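Local coordinates for DNA damage response protein Rtt109, putative (Neosartorya fumigata, PDB 5ZB9), which probably transfers the acetyl group of acetyl-CoA to lysine side chains of histones, including histone H3, at residues A[98-103]-A[110-115]. Numbering follows the deposited sequence.
Sequences GYLHLL and SLLRLI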
loop_
_atom_site.group_PDB
_atom_site.type_symbol
_atom_site.label_atom_id
_atom_site.label_comp_id
_atom_site.label_asym_id
_atom_site.label_seq_id
_atom_site.Cartn_x
_atom_site.Cartn_y
_atom_site.Cartn_z
ATOM N N GLY A 98 12.293 -15.932 -5.550
ATOM C CA GLY A 98 12.090 -17.197 -6.219
ATOM C C GLY A 98 12.756 -18.347 -5.496
ATOM O O GLY A 98 12.786 -19.464 -6.009
ATOM N N TYR A 99 13.280 -18.083 -4.300
ATOM C CA TYR A 99 14.017 -19.105 -3.552
ATOM C C TYR A 99 13.216 -19.713 -2.409
ATOM O O TYR A 99 13.748 -20.481 -1.611
ATOM C CB TYR A 99 15.336 -18.523 -3.034
ATOM C CG TYR A 99 16.233 -18.150 -4.180
ATOM C CD1 TYR A 99 16.859 -19.135 -4.942
ATOM C CD2 TYR A 99 16.414 -16.824 -4.544
ATOM C CE1 TYR A 99 17.663 -18.803 -6.014
ATOM C CE2 TYR A 99 17.215 -16.484 -5.618
ATOM C CZ TYR A 99 17.837 -17.481 -6.349
ATOM O OH TYR A 99 18.634 -17.147 -7.417
ATOM N N LEU A 100 11.930 -19.389 -2.353
ATOM C CA LEU A 100 11.050 -19.932 -1.328
ATOM C C LEU A 100 10.998 -21.459 -1.375
ATOM O O LEU A 100 10.757 -22.108 -0.353
ATOM C CB LEU A 100 9.644 -19.351 -1.478
ATOM C CG LEU A 100 8.556 -19.882 -0.543
ATOM C CD1 LEU A 100 8.966 -19.714 0.914
ATOM C CD2 LEU A 100 7.229 -19.193 -0.827
ATOM N N HIS A 101 11.238 -22.030 -2.555
ATOM C CA HIS A 101 11.184 -23.484 -2.723
ATOM C C HIS A 101 12.264 -24.215 -1.911
ATOM O O HIS A 101 12.126 -25.402 -1.617
ATOM C CB HIS A 101 11.300 -23.858 -4.204
ATOM C CG HIS A 101 12.636 -23.554 -4.807
ATOM N ND1 HIS A 101 12.955 -22.318 -5.325
ATOM C CD2 HIS A 101 13.729 -24.331 -4.989
ATOM C CE1 HIS A 101 14.193 -22.342 -5.785
ATOM N NE2 HIS A 101 14.683 -23.553 -5.598
ATOM N N LEU A 102 13.322 -23.503 -1.533
ATOM C CA LEU A 102 14.384 -24.083 -0.713
ATOM C C LEU A 102 13.952 -24.300 0.733
ATOM O O LEU A 102 14.745 -24.739 1.570
ATOM C CB LEU A 102 15.624 -23.195 -0.738
ATOM C CG LEU A 102 16.214 -22.944 -2.121
ATOM C CD1 LEU A 102 17.393 -21.989 -2.013
ATOM C CD2 LEU A 102 16.622 -24.260 -2.759
ATOM N N LEU A 103 12.697 -23.980 1.030
ATOM C CA LEU A 103 12.182 -24.148 2.375
ATOM C C LEU A 103 11.592 -25.532 2.531
ATOM O O LEU A 103 10.538 -25.833 1.967
ATOM C CB LEU A 103 11.132 -23.086 2.695
ATOM C CG LEU A 103 10.654 -23.087 4.147
ATOM C CD1 LEU A 103 11.828 -22.916 5.106
ATOM C CD2 LEU A 103 9.624 -22.000 4.353
ATOM N N SER A 110 -0.285 -19.467 -0.088
ATOM C CA SER A 110 0.736 -18.505 -0.479
ATOM C C SER A 110 1.282 -17.862 0.785
ATOM O O SER A 110 0.622 -17.026 1.404
ATOM C CB SER A 110 0.185 -17.437 -1.449
ATOM O OG SER A 110 1.217 -16.603 -2.003
ATOM N N LEU A 111 2.479 -18.284 1.179
ATOM C CA LEU A 111 3.179 -17.650 2.283
ATOM C C LEU A 111 3.325 -16.165 2.021
ATOM O O LEU A 111 3.199 -15.356 2.936
ATOM C CB LEU A 111 4.556 -18.276 2.493
ATOM C CG LEU A 111 4.533 -19.669 3.109
ATOM C CD1 LEU A 111 5.950 -20.207 3.255
ATOM C CD2 LEU A 111 3.809 -19.625 4.448
ATOM N N LEU A 112 3.582 -15.806 0.767
ATOM C CA LEU A 112 3.762 -14.405 0.428
ATOM C C LEU A 112 2.468 -13.624 0.669
ATOM O O LEU A 112 2.511 -12.479 1.129
ATOM C CB LEU A 112 4.237 -14.249 -1.013
ATOM C CG LEU A 112 5.484 -15.055 -1.394
ATOM C CD1 LEU A 112 6.070 -14.552 -2.701
ATOM C CD2 LEU A 112 6.531 -15.026 -0.286
ATOM N N ARG A 113 1.322 -14.244 0.401
ATOM C CA ARG A 113 0.048 -13.579 0.666
ATOM C C ARG A 113 -0.136 -13.395 2.166
ATOM O O ARG A 113 -0.522 -12.321 2.621
ATOM C CB ARG A 113 -1.134 -14.361 0.080
ATOM C CG ARG A 113 -2.501 -13.726 0.381
ATOM C CD ARG A 113 -3.676 -14.455 -0.292
ATOM N NE ARG A 113 -3.775 -15.871 0.075
ATOM C CZ ARG A 113 -4.145 -16.321 1.272
ATOM N NH1 ARG A 113 -4.456 -15.471 2.245
ATOM N NH2 ARG A 113 -4.196 -17.626 1.505
ATOM N N LEU A 114 0.158 -14.442 2.933
ATOM C CA LEU A 114 0.014 -14.397 4.390
ATOM C C LEU A 114 0.908 -13.334 5.022
ATOM O O LEU A 114 0.479 -12.582 5.906
ATOM C CB LEU A 114 0.319 -15.766 4.991
ATOM C CG LEU A 114 -0.767 -16.812 4.741
ATOM C CD1 LEU A 114 -0.372 -18.145 5.342
ATOM C CD2 LEU A 114 -2.092 -16.331 5.314
ATOM N N ILE A 115 2.149 -13.266 4.551
ATOM C CA ILE A 115 3.097 -12.282 5.041
ATOM C C ILE A 115 2.626 -10.856 4.748
ATOM O O ILE A 115 2.585 -10.021 5.654
ATOM C CB ILE A 115 4.494 -12.511 4.431
ATOM C CG1 ILE A 115 5.071 -13.838 4.926
ATOM C CG2 ILE A 115 5.429 -11.363 4.787
ATOM C CD1 ILE A 115 6.359 -14.221 4.252
#
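Leu100 and Leu111 carry the closest backbone approach, 9.0 Å between their CA atoms, where a short 3-10 turn that includes Leu100 faces the first turn of helix 111-127. The connection from strand 86-96 to strand 133-140 is a beta-alpha-beta crossover between parallel neighbours of the acetyltransferase sheet, and it illustrates how a loop can be packed against the helix it leads into through leucine methyls. No hydrogen bond crosses. Leu100 reaches over with CG anti to its own nitrogen (chi1 176°), which extends CG toward the helix, while chi2 of 56° parts the two methyls between Leu111 and Leu112: CD1 lies 3.8 Å from CD1 of Leu111, the two side chains meeting at a slant. Leu103 adds a second methyl to the same target, its CD2 standing 4.2 Å from Leu111 CD1. The other branch of Leu100 serves the neighbouring residue, CD2 approaching Leu112 CD2 at 4.3 Å, a looser touch. Strand 71-82 lines this apolar patch, with Ile73 against Leu100 and Phe74 against Leu112. Leu112 and Arg113 bind CoA in another structure of this protein, and here Leu112 also lies near Ser96 and Trp168 of that site, so through Leu112 the cluster probably adjoins the CoA site, which is empty in this model. Ser110 is the N-cap of the helix, its OG accepting a weak capping hydrogen bond of 3.4 Å from Arg113 N.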